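PDB 2W40: glycerol kinase, putative from Plasmodium falciparum, which probably catalyses the ATP-dependent phosphorylation of glycerol to sn-glycerol 3-phosphate. Local coordinates for residues C[5-10]-C[16-21]; C[23-28]-C[447-452]; C[344-349]-C[373-378]. All coordinates share one frame; numbering follows the deposited sequence.

Interaction 1 of 3, residues C[5-10]-C[16-21]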
# COMPACT_ATOMS: atom_id res chain seq x y z
N VAL C 5 -26.18 33.89 -22.03
CA VAL C 5 -25.40 32.73 -21.63
C VAL C 5 -26.11 31.41 -21.81
O VAL C 5 -27.30 31.35 -21.91
CB VAL C 5 -24.94 32.83 -20.14
CG1 VAL C 5 -24.00 34.11 -19.84
CG2 VAL C 5 -26.13 32.78 -19.26
N ILE C 6 -25.28 30.38 -21.87
CA ILE C 6 -25.69 28.97 -21.95
C ILE C 6 -25.29 28.35 -20.60
O ILE C 6 -24.11 28.44 -20.21
CB ILE C 6 -25.03 28.23 -23.09
CG1 ILE C 6 -25.29 28.90 -24.43
CG2 ILE C 6 -25.45 26.70 -23.10
CD1 ILE C 6 -24.24 28.44 -25.46
N LEU C 7 -26.24 27.72 -19.92
CA LEU C 7 -25.87 26.95 -18.68
C LEU C 7 -25.55 25.51 -19.09
O LEU C 7 -26.38 24.84 -19.70
CB LEU C 7 -26.95 26.98 -17.59
CG LEU C 7 -26.87 26.10 -16.37
CD1 LEU C 7 -25.48 26.22 -15.68
CD2 LEU C 7 -28.06 26.15 -15.43
N SER C 8 -24.33 25.05 -18.74
CA SER C 8 -23.96 23.66 -18.96
C SER C 8 -23.78 23.02 -17.58
O SER C 8 -22.92 23.53 -16.80
CB SER C 8 -22.69 23.54 -19.84
OG SER C 8 -22.33 22.18 -19.96
N ILE C 9 -24.59 21.97 -17.26
CA ILE C 9 -24.48 21.30 -15.97
C ILE C 9 -23.69 20.00 -16.24
O ILE C 9 -24.09 19.18 -17.11
CB ILE C 9 -25.87 20.94 -15.41
CG1 ILE C 9 -26.66 22.26 -15.13
CG2 ILE C 9 -25.68 19.93 -14.23
CD1 ILE C 9 -28.15 22.03 -14.96
N ASP C 10 -22.61 19.77 -15.47
CA ASP C 10 -21.86 18.50 -15.52
C ASP C 10 -21.96 17.85 -14.12
O ASP C 10 -21.37 18.29 -13.17
CB ASP C 10 -20.42 18.78 -15.93
CG ASP C 10 -19.50 17.61 -15.89
OD1 ASP C 10 -19.97 16.48 -15.75
OD2 ASP C 10 -18.23 17.86 -16.06
N THR C 16 -20.61 18.12 -8.60
CA THR C 16 -21.53 18.71 -9.55
C THR C 16 -20.90 20.05 -9.90
O THR C 16 -20.56 20.83 -8.98
CB THR C 16 -22.94 18.87 -8.93
OG1 THR C 16 -23.46 17.58 -8.50
CG2 THR C 16 -23.90 19.55 -9.93
N LYS C 17 -20.85 20.31 -11.20
CA LYS C 17 -20.22 21.51 -11.79
C LYS C 17 -21.32 22.23 -12.61
O LYS C 17 -22.12 21.60 -13.37
CB LYS C 17 -19.08 21.10 -12.73
CG LYS C 17 -18.08 20.18 -12.10
CD LYS C 17 -17.09 19.60 -13.04
CE LYS C 17 -16.28 18.57 -12.32
NZ LYS C 17 -15.02 18.32 -13.08
N VAL C 18 -21.29 23.56 -12.47
CA VAL C 18 -22.07 24.46 -13.36
C VAL C 18 -21.13 25.42 -14.07
O VAL C 18 -20.15 25.91 -13.48
CB VAL C 18 -23.21 25.21 -12.63
CG1 VAL C 18 -24.29 24.28 -11.95
CG2 VAL C 18 -22.66 26.23 -11.55
N PHE C 19 -21.38 25.56 -15.38
CA PHE C 19 -20.62 26.41 -16.29
C PHE C 19 -21.56 27.27 -17.02
O PHE C 19 -22.52 26.79 -17.62
CB PHE C 19 -19.81 25.62 -17.27
CG PHE C 19 -18.79 24.77 -16.62
CD1 PHE C 19 -17.51 25.19 -16.47
CD2 PHE C 19 -19.11 23.52 -16.18
CE1 PHE C 19 -16.57 24.42 -15.93
CE2 PHE C 19 -18.19 22.75 -15.61
CZ PHE C 19 -16.89 23.22 -15.46
N PHE C 20 -21.33 28.57 -16.93
CA PHE C 20 -22.05 29.54 -17.78
C PHE C 20 -21.09 29.98 -18.88
O PHE C 20 -20.04 30.56 -18.59
CB PHE C 20 -22.61 30.72 -16.98
CG PHE C 20 -23.53 30.30 -15.88
CD1 PHE C 20 -24.88 30.41 -16.00
CD2 PHE C 20 -23.01 29.72 -14.66
CE1 PHE C 20 -25.72 30.02 -14.95
CE2 PHE C 20 -23.85 29.38 -13.62
CZ PHE C 20 -25.21 29.48 -13.79
N TYR C 21 -21.47 29.68 -20.09
CA TYR C 21 -20.74 30.02 -21.28
C TYR C 21 -21.39 31.19 -22.01
O TYR C 21 -22.60 31.24 -22.16
CB TYR C 21 -20.62 28.87 -22.25
CG TYR C 21 -19.74 27.73 -21.78
CD1 TYR C 21 -18.42 27.68 -22.17
CD2 TYR C 21 -20.23 26.62 -21.11
CE1 TYR C 21 -17.57 26.69 -21.81
CE2 TYR C 21 -19.37 25.64 -20.70
CZ TYR C 21 -18.04 25.65 -21.10
OH TYR C 21 -17.15 24.65 -20.77
O HOH W 1 -16.07 16.66 -15.12
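Ser8 and Phe19 face each other as an antiparallel hydrogen-bonded pair: Ser8 N gives to Phe19 O at 2.7 Å in a practically straight bond (179° at the hydrogen), and Phe19 N returns one to Ser8 O at 2.9 Å. The Ile6-Tyr21 and Asp10-Lys17 pairs do the same, so six backbone bonds join strands 3-11 and 15-21 into a hairpin. The backbone groups of Val5, Leu7 and Ile9 bond instead to strand 74-83. In the non-hydrogen-bonded pair Leu7-Phe20, Leu7 CD1 lies over one face of the phenyl ring, 3.9 Å from the centroid of Phe20, a CH-pi contact.

On the other sheet face, Ser8 OG bonds to Ser445 O and Tyr21 OH to Ser445 OG, of helix 443-455. The Lys17 chain runs extended beyond CG alongside Asp10, yet Asp10 OD2 and Lys17 NZ stay 4.4 Å apart. A water joins them, donating to Asp10 OD2 at 2.6 Å and accepting from Lys17 NZ at 2.8 Å. Glycerol lies about 7 Å from the Asp10 side chain, as does the ADP-site residue Thr270 from Lys17. Backbone groups of the three facing pairs are thus satisfied across the hairpin, and its water-linked end probably lies beside the active-site cleft.

Interaction 2 of 3, residues C[23-28]-C[447-452]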
# COMPACT_ATOMS: atom_id res chain seq x y z
N GLU C 23 -21.67 33.22 -25.78
CA GLU C 23 -21.92 32.65 -27.07
C GLU C 23 -20.72 32.46 -27.95
O GLU C 23 -20.84 31.93 -29.05
CB GLU C 23 -23.06 33.39 -27.76
CG GLU C 23 -24.34 33.36 -26.93
CD GLU C 23 -25.55 34.04 -27.51
OE1 GLU C 23 -25.34 35.11 -28.08
OE2 GLU C 23 -26.68 33.52 -27.40
N GLU C 24 -19.53 32.88 -27.46
CA GLU C 24 -18.23 32.54 -28.03
C GLU C 24 -17.52 31.44 -27.26
O GLU C 24 -16.38 31.11 -27.53
CB GLU C 24 -17.37 33.82 -28.18
CG GLU C 24 -18.06 34.91 -29.08
CD GLU C 24 -18.03 34.53 -30.62
OE1 GLU C 24 -17.10 33.75 -31.06
OE2 GLU C 24 -18.94 35.01 -31.41
N LEU C 25 -18.31 30.78 -26.40
CA LEU C 25 -17.85 29.60 -25.66
C LEU C 25 -16.68 29.92 -24.72
O LEU C 25 -15.91 29.02 -24.31
CB LEU C 25 -17.56 28.44 -26.62
CG LEU C 25 -18.75 27.92 -27.38
CD1 LEU C 25 -18.28 26.84 -28.36
CD2 LEU C 25 -19.94 27.46 -26.39
N ASN C 26 -16.68 31.13 -24.23
CA ASN C 26 -15.87 31.53 -23.06
C ASN C 26 -16.67 31.27 -21.76
O ASN C 26 -17.85 31.58 -21.70
CB ASN C 26 -15.54 33.04 -23.08
CG ASN C 26 -14.87 33.51 -24.35
OD1 ASN C 26 -15.42 34.42 -25.08
ND2 ASN C 26 -13.71 32.95 -24.63
N ILE C 27 -16.03 30.70 -20.76
CA ILE C 27 -16.63 30.60 -19.48
C ILE C 27 -16.71 31.93 -18.77
O ILE C 27 -15.65 32.60 -18.53
CB ILE C 27 -15.87 29.53 -18.54
CG1 ILE C 27 -15.84 28.18 -19.25
CG2 ILE C 27 -16.53 29.48 -17.19
CD1 ILE C 27 -14.99 27.08 -18.50
N VAL C 28 -17.92 32.39 -18.49
CA VAL C 28 -18.12 33.61 -17.70
C VAL C 28 -18.38 33.40 -16.22
O VAL C 28 -18.19 34.28 -15.40
CB VAL C 28 -19.21 34.52 -18.37
CG1 VAL C 28 -18.75 34.86 -19.88
CG2 VAL C 28 -20.62 33.83 -18.31
N GLY C 447 -19.02 20.34 -24.40
CA GLY C 447 -19.83 19.61 -25.35
C GLY C 447 -21.34 19.75 -25.15
O GLY C 447 -22.11 19.88 -26.10
N ALA C 448 -21.77 19.84 -23.89
CA ALA C 448 -23.16 20.00 -23.53
C ALA C 448 -23.65 21.41 -23.90
O ALA C 448 -24.82 21.58 -24.27
CB ALA C 448 -23.39 19.74 -22.04
N ALA C 449 -22.78 22.41 -23.77
CA ALA C 449 -23.16 23.78 -24.14
C ALA C 449 -23.31 23.83 -25.64
O ALA C 449 -24.18 24.49 -26.14
CB ALA C 449 -22.07 24.71 -23.64
N VAL C 450 -22.44 23.10 -26.36
CA VAL C 450 -22.56 23.02 -27.83
C VAL C 450 -23.92 22.42 -28.26
O VAL C 450 -24.63 23.00 -29.14
CB VAL C 450 -21.33 22.29 -28.53
CG1 VAL C 450 -21.62 21.95 -30.04
CG2 VAL C 450 -20.01 23.14 -28.30
N LEU C 451 -24.28 21.29 -27.66
CA LEU C 451 -25.49 20.66 -28.07
C LEU C 451 -26.71 21.57 -27.74
O LEU C 451 -27.59 21.73 -28.57
CB LEU C 451 -25.65 19.26 -27.40
CG LEU C 451 -24.71 18.13 -27.75
CD1 LEU C 451 -24.87 17.04 -26.62
CD2 LEU C 451 -24.99 17.63 -29.12
N ALA C 452 -26.74 22.14 -26.54
CA ALA C 452 -27.85 22.95 -26.09
C ALA C 452 -28.02 24.19 -27.04
O ALA C 452 -29.12 24.51 -27.52
CB ALA C 452 -27.67 23.34 -24.66
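A small, purely apolar contact joins the turn between strands 15-21 and 27-34 to helix 443-455, deep enough that all three touching residues are buried. One side chain, Leu25, does the work for the turn, and its two methyls divide the task. Leu25 CD1 meets Val450 CG2 at 4.1 Å, while Leu25 CD2 reaches Ala449 CB at a looser 4.4 Å. The Leu25 and Val450 side chains cross at about a right angle, so they meet by single methyls rather than along their lengths.

The backbone of Leu25 has a positive phi (63°), a left-handed conformation that lets the chain reverse here while its CB points toward the helix. In Val450, CG2 stands anti to the carbonyl carbon, on the side where Leu25 arrives. The methyl of Ala449 also packs on Ile6, Ser8 and Tyr21, consistent with close approach of helix and sheet. Trp459 touches Leu25 as well, and Ile254 of helix 248-255 packs on Val450, so the pair belongs to a wider apolar layer. The backbone polar groups of the helix bond along it, as Leu451 N does to Gly447 O at 3.0 Å. A helix of the C-terminal FGGY region laid against the beta-sheet of the N-terminal region is consistent with the two-lobed sugar kinase/Hsp70/actin fold.

Interaction 3 of 3, residues C[344-349]-C[373-378]. With EDO (1,2-ethanediol), chain J.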
# COMPACT_ATOMS: atom_id res chain seq x y z
N THR C 344 11.15 3.18 -7.84
CA THR C 344 12.08 2.13 -7.38
C THR C 344 11.50 0.70 -7.47
O THR C 344 11.74 -0.18 -6.59
CB THR C 344 12.56 2.42 -6.01
OG1 THR C 344 11.54 2.09 -5.12
CG2 THR C 344 12.86 3.87 -5.80
N GLY C 345 10.85 0.49 -8.60
CA GLY C 345 10.31 -0.75 -9.04
C GLY C 345 8.98 -1.07 -8.39
O GLY C 345 8.48 -2.12 -8.66
N VAL C 346 8.47 -0.18 -7.55
CA VAL C 346 7.11 -0.38 -7.02
C VAL C 346 6.10 -0.33 -8.18
O VAL C 346 6.20 0.55 -9.08
CB VAL C 346 6.73 0.66 -5.93
CG1 VAL C 346 5.22 0.58 -5.49
CG2 VAL C 346 7.71 0.44 -4.70
N ILE C 347 5.11 -1.22 -8.15
CA ILE C 347 4.02 -1.22 -9.08
C ILE C 347 2.78 -1.22 -8.28
O ILE C 347 2.63 -1.98 -7.30
CB ILE C 347 4.06 -2.43 -10.07
CG1 ILE C 347 5.36 -2.42 -10.84
CG2 ILE C 347 2.79 -2.51 -10.93
CD1 ILE C 347 5.69 -3.59 -11.52
N PHE C 348 1.84 -0.46 -8.76
CA PHE C 348 0.49 -0.32 -8.11
C PHE C 348 -0.54 -0.68 -9.16
O PHE C 348 -0.71 0.08 -10.11
CB PHE C 348 0.29 1.12 -7.61
CG PHE C 348 -0.80 1.33 -6.56
CD1 PHE C 348 -0.64 2.30 -5.62
CD2 PHE C 348 -1.98 0.64 -6.56
CE1 PHE C 348 -1.62 2.56 -4.72
CE2 PHE C 348 -2.92 0.83 -5.60
CZ PHE C 348 -2.75 1.84 -4.68
N VAL C 349 -1.21 -1.81 -8.98
CA VAL C 349 -2.24 -2.21 -9.92
C VAL C 349 -3.53 -1.59 -9.38
O VAL C 349 -4.03 -2.09 -8.41
CB VAL C 349 -2.35 -3.75 -10.10
CG1 VAL C 349 -3.50 -4.11 -11.03
CG2 VAL C 349 -1.02 -4.35 -10.53
N PHE C 373 12.18 -0.62 2.59
CA PHE C 373 12.20 0.43 3.62
C PHE C 373 12.48 1.85 3.03
O PHE C 373 12.08 2.88 3.61
CB PHE C 373 13.14 0.12 4.74
CG PHE C 373 12.67 -0.93 5.67
CD1 PHE C 373 11.49 -0.82 6.35
CD2 PHE C 373 13.46 -2.06 5.86
CE1 PHE C 373 11.05 -1.86 7.24
CE2 PHE C 373 13.02 -3.06 6.74
CZ PHE C 373 11.88 -2.95 7.44
N ASN C 374 13.16 1.87 1.88
CA ASN C 374 13.41 3.12 1.14
C ASN C 374 12.14 3.76 0.52
O ASN C 374 12.10 4.97 0.25
CB ASN C 374 14.48 2.85 0.11
CG ASN C 374 14.74 4.06 -0.82
OD1 ASN C 374 14.27 4.03 -1.95
ND2 ASN C 374 15.38 5.15 -0.28
N THR C 375 11.11 2.91 0.27
CA THR C 375 9.86 3.36 -0.39
C THR C 375 9.16 4.37 0.51
O THR C 375 9.02 4.16 1.70
CB THR C 375 8.93 2.18 -0.68
OG1 THR C 375 9.68 1.20 -1.43
CG2 THR C 375 7.58 2.63 -1.38
N GLU C 376 8.69 5.46 -0.12
CA GLU C 376 8.01 6.54 0.52
C GLU C 376 6.65 6.72 -0.13
O GLU C 376 6.36 6.18 -1.20
CB GLU C 376 8.73 7.89 0.28
CG GLU C 376 10.14 7.88 0.68
CD GLU C 376 10.62 9.22 1.10
OE1 GLU C 376 9.87 10.25 0.96
OE2 GLU C 376 11.75 9.23 1.58
N ARG C 377 5.82 7.52 0.53
CA ARG C 377 4.50 7.89 -0.02
C ARG C 377 4.58 8.30 -1.48
O ARG C 377 3.77 7.88 -2.33
CB ARG C 377 3.92 9.14 0.74
CG ARG C 377 3.60 8.95 2.05
CD ARG C 377 2.82 10.10 2.60
NE ARG C 377 3.50 11.40 2.70
CZ ARG C 377 2.82 12.54 2.78
NH1 ARG C 377 1.47 12.53 2.80
NH2 ARG C 377 3.46 13.72 2.90
N SER C 378 5.55 9.13 -1.77
CA SER C 378 5.78 9.66 -3.12
C SER C 378 5.88 8.54 -4.16
O SER C 378 5.31 8.65 -5.23
CB SER C 378 7.05 10.53 -3.15
OG SER C 378 8.26 9.69 -3.10
C1 EDO J . 16.20 0.34 2.47
O1 EDO J . 15.37 -0.10 1.54
C2 EDO J . 16.39 -0.86 3.37
O2 EDO J . 16.47 -0.21 4.58
O HOH W 2 11.81 2.41 -2.60
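Val346 and Thr375 make the close-packed part of this contact, Thr344 and Asn374 its looser, water-linked part. Val346 CG2 lies 3.9 Å from Thr375 OG1 and 4.0 Å from Thr375 CG2, so one methyl rests against both branches of the threonine. That methyl stands anti to the valine's carbonyl carbon, which brings it to the threonine. Both residues are buried: Val346 also packs on Ala383 of helix 377-403, and Thr375 OG1 is bonded to the backbone N of Thr372.

At Thr344 the side chains pack less closely, although the backbones come nearest there. Thr344 CG2 comes no nearer to Asn374 OD1 than 4.1 Å, and the hydroxyls of Thr344 and Thr375 do not meet directly. A single water bridges the gap. It donates to Thr344 OG1 at 2.6 Å and to Asn374 OD1 at 3.0 Å, and is also hydrogen-bonded to Thr375 OG1 at 2.7 Å. Three side-chain oxygens from both segments thus share one solvent molecule, and across these two segments the water, more than direct contact, links Thr344 to Asn374 and Thr375.

Beyond this water the loop turns to the second subunit, where Asn374 ND2 bonds to Cys39 O and Thr375 O takes bonds from Trp320 and Lys323 of that subunit. Asn374 N donates to O1 of an ethanediol at 3.0 Å, with a bent angle of 137°; this molecule, probably from the crystallisation liquor, is also bonded to the second subunit. Glu376 occupies the N-cap position of helix 377-403. The arrangement is that of a helix-entry loop packed beside a short two-stranded antiparallel sheet, 347-349 with 366-371, here set at a subunit interface.

In the fold
Interactions 1 and 2 are neighbours in the core, their centres about 8 Å apart; interaction 3 sits at the edge of the molecule, its centre about 40 Å and 42 Å from theirs. The first two share a sheet, since strands 15-21 and 27-34 are adjacent in it, and Phe20 O probably accepts a hydrogen bond from Val28 N between them. Tyr21 CE1 also packs on Ile27 CG1 at 3.4 Å. Chemistry follows place: interaction 1 builds the sheet through backbone bonds, interaction 2 lays a helix on it through methyl groups alone, and interaction 3, partly buried beside the second subunit, relies largely on water. Along the chain, interaction 3 is nested inside the long loop closed by interaction 2.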